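Local coordinates for protein transcriptional regulator (PDB 2H0A) that probably acts as a transcriptional repressor of the CcpA type, its effector-binding part having the fold of a periplasmic binding protein, at residues 13-17 and 61-65; 79-83 and 243-248; 235-239 and 257-261. All blocks are in the same frame, centred on the assembly; numbering follows the deposited sequence.

Contact 1 of 3, residues 13-17 and 61-65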
# COMPACT_ATOMS: atom_id res chain seq x y z
N PHE A 13 1.63 3.47 11.60
CA PHE A 13 2.57 2.98 12.59
C PHE A 13 3.89 3.72 12.51
O PHE A 13 4.57 3.93 13.51
CB PHE A 13 2.82 1.48 12.38
CG PHE A 13 3.83 0.88 13.33
CD1 PHE A 13 3.51 0.62 14.65
CD2 PHE A 13 5.12 0.57 12.88
CE1 PHE A 13 4.44 0.05 15.51
CE2 PHE A 13 6.05 -0.00 13.74
CZ PHE A 13 5.71 -0.26 15.06
N TYR A 14 4.25 4.13 11.30
CA TYR A 14 5.49 4.85 11.12
C TYR A 14 5.29 6.33 11.35
O TYR A 14 6.21 7.03 11.74
CB TYR A 14 6.06 4.55 9.73
CG TYR A 14 6.41 3.10 9.60
CD1 TYR A 14 7.52 2.57 10.26
CD2 TYR A 14 5.54 2.21 8.97
CE1 TYR A 14 7.76 1.20 10.30
CE2 TYR A 14 5.76 0.84 9.00
CZ TYR A 14 6.87 0.34 9.67
OH TYR A 14 7.06 -1.03 9.75
N ARG A 15 4.07 6.81 11.14
CA ARG A 15 3.83 8.22 11.38
C ARG A 15 4.01 8.44 12.88
O ARG A 15 4.75 9.33 13.30
CB ARG A 15 2.42 8.65 10.97
CG ARG A 15 2.20 10.15 11.12
CD ARG A 15 0.73 10.56 11.07
NE ARG A 15 -0.01 10.14 12.25
CZ ARG A 15 0.24 10.55 13.49
NH1 ARG A 15 1.22 11.41 13.73
NH2 ARG A 15 -0.49 10.10 14.50
N ARG A 16 3.35 7.60 13.67
CA ARG A 16 3.42 7.69 15.13
C ARG A 16 4.83 7.45 15.65
O ARG A 16 5.24 8.06 16.64
CB ARG A 16 2.49 6.67 15.78
CG ARG A 16 1.03 6.81 15.38
CD ARG A 16 0.25 5.61 15.89
NE ARG A 16 0.30 5.52 17.34
CZ ARG A 16 -0.07 4.46 18.04
NH1 ARG A 16 -0.53 3.37 17.43
NH2 ARG A 16 0.02 4.48 19.36
N LEU A 17 5.56 6.56 14.99
CA LEU A 17 6.92 6.21 15.38
C LEU A 17 7.83 7.42 15.26
O LEU A 17 8.62 7.70 16.15
CB LEU A 17 7.44 5.08 14.50
CG LEU A 17 8.53 4.20 15.11
CD1 LEU A 17 7.95 3.43 16.29
CD2 LEU A 17 9.06 3.22 14.07
N LEU A 61 16.94 2.51 12.82
CA LEU A 61 16.35 1.56 11.89
C LEU A 61 15.01 1.04 12.39
O LEU A 61 14.92 0.54 13.50
CB LEU A 61 17.29 0.38 11.67
CG LEU A 61 17.42 -0.14 10.24
CD1 LEU A 61 18.19 -1.45 10.25
CD2 LEU A 61 16.04 -0.34 9.61
N ALA A 62 13.98 1.15 11.56
CA ALA A 62 12.64 0.72 11.95
C ALA A 62 12.11 -0.58 11.34
O ALA A 62 12.30 -0.87 10.16
CB ALA A 62 11.65 1.85 11.67
N SER A 63 11.45 -1.36 12.20
CA SER A 63 10.81 -2.64 11.86
C SER A 63 11.60 -3.71 11.15
O SER A 63 11.31 -4.89 11.31
CB SER A 63 9.54 -2.37 11.07
OG SER A 63 8.66 -1.52 11.79
N TYR A 64 12.60 -3.34 10.36
CA TYR A 64 13.38 -4.35 9.64
C TYR A 64 14.83 -4.42 10.08
O TYR A 64 15.52 -3.41 10.15
CB TYR A 64 13.25 -4.12 8.14
CG TYR A 64 11.81 -4.21 7.71
CD1 TYR A 64 10.94 -3.13 7.87
CD2 TYR A 64 11.28 -5.41 7.24
CE1 TYR A 64 9.58 -3.24 7.56
CE2 TYR A 64 9.93 -5.54 6.94
CZ TYR A 64 9.08 -4.45 7.10
OH TYR A 64 7.74 -4.59 6.82
N ASP A 65 15.29 -5.64 10.34
CA ASP A 65 16.62 -5.85 10.87
C ASP A 65 17.91 -5.79 10.05
O ASP A 65 18.36 -4.71 9.67
CB ASP A 65 16.63 -7.15 11.69
CG ASP A 65 17.98 -7.42 12.33
OD1 ASP A 65 18.70 -6.45 12.66
OD2 ASP A 65 18.33 -8.61 12.51
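The ring of Y14 meets the strand end with its edge: A62 CB and S63 OG both lie near its plane, on the side of CE1 and the hydroxyl. One of its faces is taken by its helix neighbour F13, whose CD2 sits above the ring toward the rim. F13 in turn presents its own edge to both partners, with Y14 CE2 in its plane and F13 CE2 3.6 Å from S63 OG. The two aromatics of helix 12-25 therefore converge on one serine hydroxyl.

Y14 OH donates to S63 OG over 2.6 Å, the single hydrogen bond that joins helix to strand end. The Y14 side chain leaves the helix with CG beside the backbone N (chi1 -64°), and although its first bond does not aim at the strand, the length of the ring carries the phenol across. S63 OG swings to the same side of its own residue, beside its N and anti to the carbonyl carbon (chi1 -57°), which turns it to the phenol. Y64 follows, and its CE1 comes 4.0 Å from Y14 OH, obliquely to the Y64 ring.

One helical turn on, L17 adds a purely apolar touch. Its CD2 lies 3.8 Å from A62 CB, which also meets Y14 CE1 at 4.2 Å, and L17 continues onto V84 of the adjoining strand and onto V233.

S63 OG has a further hydrogen-bonding partner in D85 OD2. With Y14 OH donating to it, S63 OG can itself act as donor to D85 OD2, and such a chain of hydrogen bonds would probably steady D85 and polarise the phenol. In CcpA-like regulators these carboxy-terminal strand ends face the effector cleft, so this chain is consistent with a place beside that pocket.

Contact 2 of 3, residues 79-83 and 243-248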
# COMPACT_ATOMS: atom_id res chain seq x y z
N ARG A 79 28.75 5.31 12.20
CA ARG A 79 27.75 5.99 13.00
C ARG A 79 27.03 5.00 13.92
O ARG A 79 26.90 3.81 13.60
CB ARG A 79 26.70 6.66 12.10
CG ARG A 79 27.21 7.79 11.21
CD ARG A 79 27.96 8.85 12.00
NE ARG A 79 29.39 8.58 12.03
CZ ARG A 79 30.18 8.68 10.96
NH1 ARG A 79 29.68 9.04 9.78
N PRO A 80 26.55 5.48 15.08
CA PRO A 80 25.84 4.61 16.01
C PRO A 80 24.45 4.27 15.44
O PRO A 80 23.79 5.12 14.85
CB PRO A 80 25.76 5.45 17.28
CG PRO A 80 25.70 6.85 16.73
CD PRO A 80 26.74 6.82 15.65
N VAL A 81 24.03 3.02 15.62
CA VAL A 81 22.73 2.59 15.11
C VAL A 81 21.85 1.99 16.20
O VAL A 81 22.28 1.11 16.95
CB VAL A 81 22.90 1.56 13.97
CG1 VAL A 81 21.55 1.21 13.38
N VAL A 82 20.62 2.47 16.28
CA VAL A 82 19.67 1.97 17.26
C VAL A 82 18.41 1.47 16.55
O VAL A 82 17.77 2.22 15.82
CB VAL A 82 19.29 3.08 18.28
CG1 VAL A 82 18.78 4.30 17.55
CG2 VAL A 82 18.24 2.57 19.25
N LEU A 83 18.09 0.20 16.77
CA LEU A 83 16.92 -0.43 16.16
C LEU A 83 15.66 -0.20 16.98
O LEU A 83 15.71 -0.20 18.20
CB LEU A 83 17.12 -1.94 16.03
CG LEU A 83 18.13 -2.50 15.04
CD1 LEU A 83 18.22 -4.00 15.22
CD2 LEU A 83 17.71 -2.16 13.63
N LEU A 243 18.08 6.65 23.32
CA LEU A 243 19.21 5.73 23.32
C LEU A 243 20.24 6.21 22.32
O LEU A 243 21.43 6.23 22.61
CB LEU A 243 18.77 4.31 22.93
CG LEU A 243 17.90 3.51 23.90
CD1 LEU A 243 17.32 2.31 23.19
CD2 LEU A 243 18.72 3.07 25.09
N LEU A 244 19.76 6.61 21.15
CA LEU A 244 20.62 7.10 20.08
C LEU A 244 21.46 8.28 20.56
O LEU A 244 22.67 8.32 20.35
CB LEU A 244 19.79 7.53 18.88
CG LEU A 244 20.58 7.92 17.63
CD1 LEU A 244 21.33 6.71 17.11
CD2 LEU A 244 19.63 8.45 16.58
N LEU A 245 20.79 9.24 21.21
CA LEU A 245 21.44 10.43 21.75
C LEU A 245 22.53 10.04 22.71
O LEU A 245 23.66 10.51 22.62
CB LEU A 245 20.44 11.29 22.51
CG LEU A 245 19.59 12.31 21.75
CD1 LEU A 245 18.69 13.02 22.74
CD2 LEU A 245 20.49 13.31 21.02
N GLU A 246 22.17 9.18 23.66
CA GLU A 246 23.12 8.72 24.66
C GLU A 246 24.35 8.21 23.94
O GLU A 246 25.48 8.52 24.31
CB GLU A 246 22.49 7.62 25.52
CG GLU A 246 21.57 8.15 26.61
CD GLU A 246 20.54 7.13 27.07
OE1 GLU A 246 20.76 5.91 26.87
OE2 GLU A 246 19.51 7.54 27.63
N ARG A 247 24.13 7.44 22.89
CA ARG A 247 25.22 6.88 22.13
C ARG A 247 25.95 7.96 21.32
O ARG A 247 27.18 7.97 21.25
CB ARG A 247 24.69 5.78 21.20
CG ARG A 247 25.49 4.50 21.27
CD ARG A 247 24.90 3.47 22.22
NE ARG A 247 25.95 2.63 22.79
CZ ARG A 247 25.79 1.38 23.20
NH1 ARG A 247 24.61 0.78 23.12
NH2 ARG A 247 26.81 0.72 23.71
N MET A 248 25.19 8.86 20.70
CA MET A 248 25.80 9.92 19.91
C MET A 248 26.59 10.86 20.82
O MET A 248 27.51 11.55 20.37
CB MET A 248 24.75 10.72 19.13
CG MET A 248 24.09 9.94 17.98
SD MET A 248 23.15 10.97 16.81
CE MET A 248 21.97 11.78 17.89
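L243 O, the carbonyl of a leucine whose side chain meets V82, is held by two groups: R247 N bonds to it at 3.0 Å in the regular helical pattern, and R256 NH2 adds a second bond from the chain that follows the helix. Across the interface itself the contact is apolar, made by P80 and V82 on one side and one flank of helix 233-248 on the other.

V82 straddles two leucines with its two methyls. CG1 comes 3.5 Å from L244 CD1 and also lies against L244 CB, whereas CG2 approaches L243 CD1 at 4.1 Å, the two side chains meeting at about a right angle. L244 gets there by setting CG anti to its backbone N (chi1 -173°), which brings CD1 in between V82 and P80 O. With an alanine in place of V82, both methyl tips would be gone, and L243 and L244 would probably face a gap and gain freedom to turn.

At the end of the helix P80 takes over. Its CG rests 3.7 Å from M248 CG, the proline ring and the methionine chain crossing nearly perpendicularly, and its CB touches the R247 stem at CB and CG. Beyond that stem the arginine bends away, and its NH1 forms a salt bridge with D92 at the start of the next strand.

V82 and L244 also share I60 of strand 58-62, so the helix lies over several strands at once. Such packing of a long helix on a parallel sheet is what the alpha/beta/alpha sandwich of a type I periplasmic-binding-protein subdomain is built from.

Contact 3 of 3, residues 235-239 and 257-261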
# COMPACT_ATOMS: atom_id res chain seq x y z
N ALA A 235 6.12 6.42 22.16
CA ALA A 235 7.06 6.18 23.26
C ALA A 235 8.20 5.27 22.79
O ALA A 235 9.34 5.40 23.24
CB ALA A 235 6.33 5.56 24.46
N MET A 236 7.87 4.34 21.90
CA MET A 236 8.86 3.42 21.35
C MET A 236 9.86 4.20 20.49
O MET A 236 11.05 3.93 20.53
CB MET A 236 8.18 2.32 20.52
CG MET A 236 7.38 1.31 21.34
SD MET A 236 6.51 0.07 20.34
CE MET A 236 7.90 -0.72 19.61
N GLY A 237 9.35 5.17 19.73
CA GLY A 237 10.20 6.00 18.89
C GLY A 237 11.02 6.93 19.77
O GLY A 237 12.24 7.07 19.60
N ALA A 238 10.35 7.57 20.72
CA ALA A 238 11.01 8.47 21.68
C ALA A 238 12.13 7.74 22.42
O ALA A 238 13.21 8.29 22.61
CB ALA A 238 10.00 9.02 22.68
N ARG A 239 11.88 6.51 22.85
CA ARG A 239 12.91 5.75 23.56
C ARG A 239 14.05 5.45 22.60
O ARG A 239 15.22 5.53 22.98
CB ARG A 239 12.33 4.44 24.11
CG ARG A 239 13.38 3.52 24.76
CD ARG A 239 14.18 4.26 25.84
NE ARG A 239 13.32 4.85 26.86
CZ ARG A 239 13.74 5.62 27.85
NH1 ARG A 239 15.03 5.91 27.97
NH2 ARG A 239 12.87 6.12 28.72
N GLU A 257 18.91 -2.98 25.40
CA GLU A 257 17.63 -3.49 24.96
C GLU A 257 16.49 -2.93 25.83
O GLU A 257 16.64 -2.82 27.05
CB GLU A 257 17.69 -5.01 25.03
CG GLU A 257 16.40 -5.74 24.79
CD GLU A 257 16.56 -7.24 24.94
OE1 GLU A 257 17.18 -7.88 24.06
OE2 GLU A 257 16.06 -7.79 25.95
N VAL A 258 15.38 -2.57 25.19
CA VAL A 258 14.22 -2.04 25.91
C VAL A 258 12.93 -2.62 25.33
O VAL A 258 12.64 -2.48 24.14
CB VAL A 258 14.15 -0.49 25.84
CG1 VAL A 258 12.83 0.01 26.40
CG2 VAL A 258 15.29 0.11 26.65
N ARG A 259 12.16 -3.28 26.19
CA ARG A 259 10.92 -3.94 25.81
C ARG A 259 9.67 -3.24 26.33
O ARG A 259 9.54 -2.96 27.53
CB ARG A 259 10.98 -5.39 26.30
CG ARG A 259 9.66 -6.11 26.45
CD ARG A 259 9.89 -7.49 27.07
NE ARG A 259 8.65 -8.16 27.44
CZ ARG A 259 7.90 -7.84 28.48
NH1 ARG A 259 8.25 -6.85 29.29
NH2 ARG A 259 6.76 -8.49 28.69
N PHE A 260 8.74 -2.97 25.42
CA PHE A 260 7.49 -2.32 25.77
C PHE A 260 6.38 -3.36 25.84
O PHE A 260 6.53 -4.46 25.32
CB PHE A 260 7.14 -1.24 24.74
CG PHE A 260 7.95 0.02 24.89
CD1 PHE A 260 9.31 0.04 24.62
CD2 PHE A 260 7.34 1.20 25.31
CE1 PHE A 260 10.06 1.21 24.76
CE2 PHE A 260 8.08 2.39 25.46
CZ PHE A 260 9.44 2.39 25.18
N GLU A 261 5.27 -3.03 26.50
CA GLU A 261 4.14 -3.95 26.61
C GLU A 261 2.87 -3.32 26.08
O GLU A 261 2.59 -2.15 26.34
CB GLU A 261 3.90 -4.39 28.06
CG GLU A 261 5.06 -5.09 28.75
CD GLU A 261 4.67 -5.68 30.11
OE1 GLU A 261 3.93 -5.01 30.87
OE2 GLU A 261 5.12 -6.80 30.43
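The F260 ring, with M236, A235 and R239 CB gathered on it, makes the tight part of this contact, while R239 CG and V258 form its looser side. The ring is met over one face by M236 CG, a CH-pi contact 3.9 Å from the ring centroid and 15° off the normal. The sulfur lies further out, with SD 5.3 Å from that centroid in an oblique Met-aromatic approach, so the methylene rather than the sulfur does the close touching. A235 adds its CB, 3.8 Å from F260 CE2, and its O, which comes near CZ obliquely to the ring.

R239 reaches the same ring from its edge: its CB is 3.7 Å from F260 CZ, near the ring plane. The arginine starts with CG opposite its backbone N (chi1 175°), then bends at the next two torsions, so its aliphatic stem, not its guanidinium, does the packing. Beyond the ring the contact becomes looser: there only R239 CG and V258 CG1 meet, 3.9 Å apart, the two side chains crossing at about a right angle. R239 is exposed and V258 partly so, which makes this the solvent side of the contact.

Along the strand, R259 turns from the helix and joins E261 in a salt bridge, NH2 to OE2 at 2.9 Å; D97 takes a second hold on that NH2.

Helix 235-239 and strand 257-260 run nearly antiparallel, at 169°, their axes 10.1 Å apart at closest approach. Strand 257-265 is paired with strand 92-96, and M236 touches V94 while F260 touches L96, so the helix lies over both strands; helix 99-109 meets R259 and E261 through L100.

In the fold
All three contacts pack a helix against the same mixed sheet. Their centres lie 16 Å (contacts 1 and 2), 12 Å (1 and 3) and 14 Å (2 and 3) apart. Contact 1 closes first along the chain, using helix 12-25 and strand 58-62; contacts 2 and 3 cross, their segments alternating along the chain, and both draw on helix 233-248, one against strand 81-84 and the other against strand 257-265. Strands 58-62 and 81-84 are sheet neighbours, L61 N probably bonding to V82 O, and L17 touches G237 of the shared helix. A helix from late in the chain thus packs on strands from its beginning, consistent with LacI-type regulators, whose chain crosses repeatedly between two subdomains.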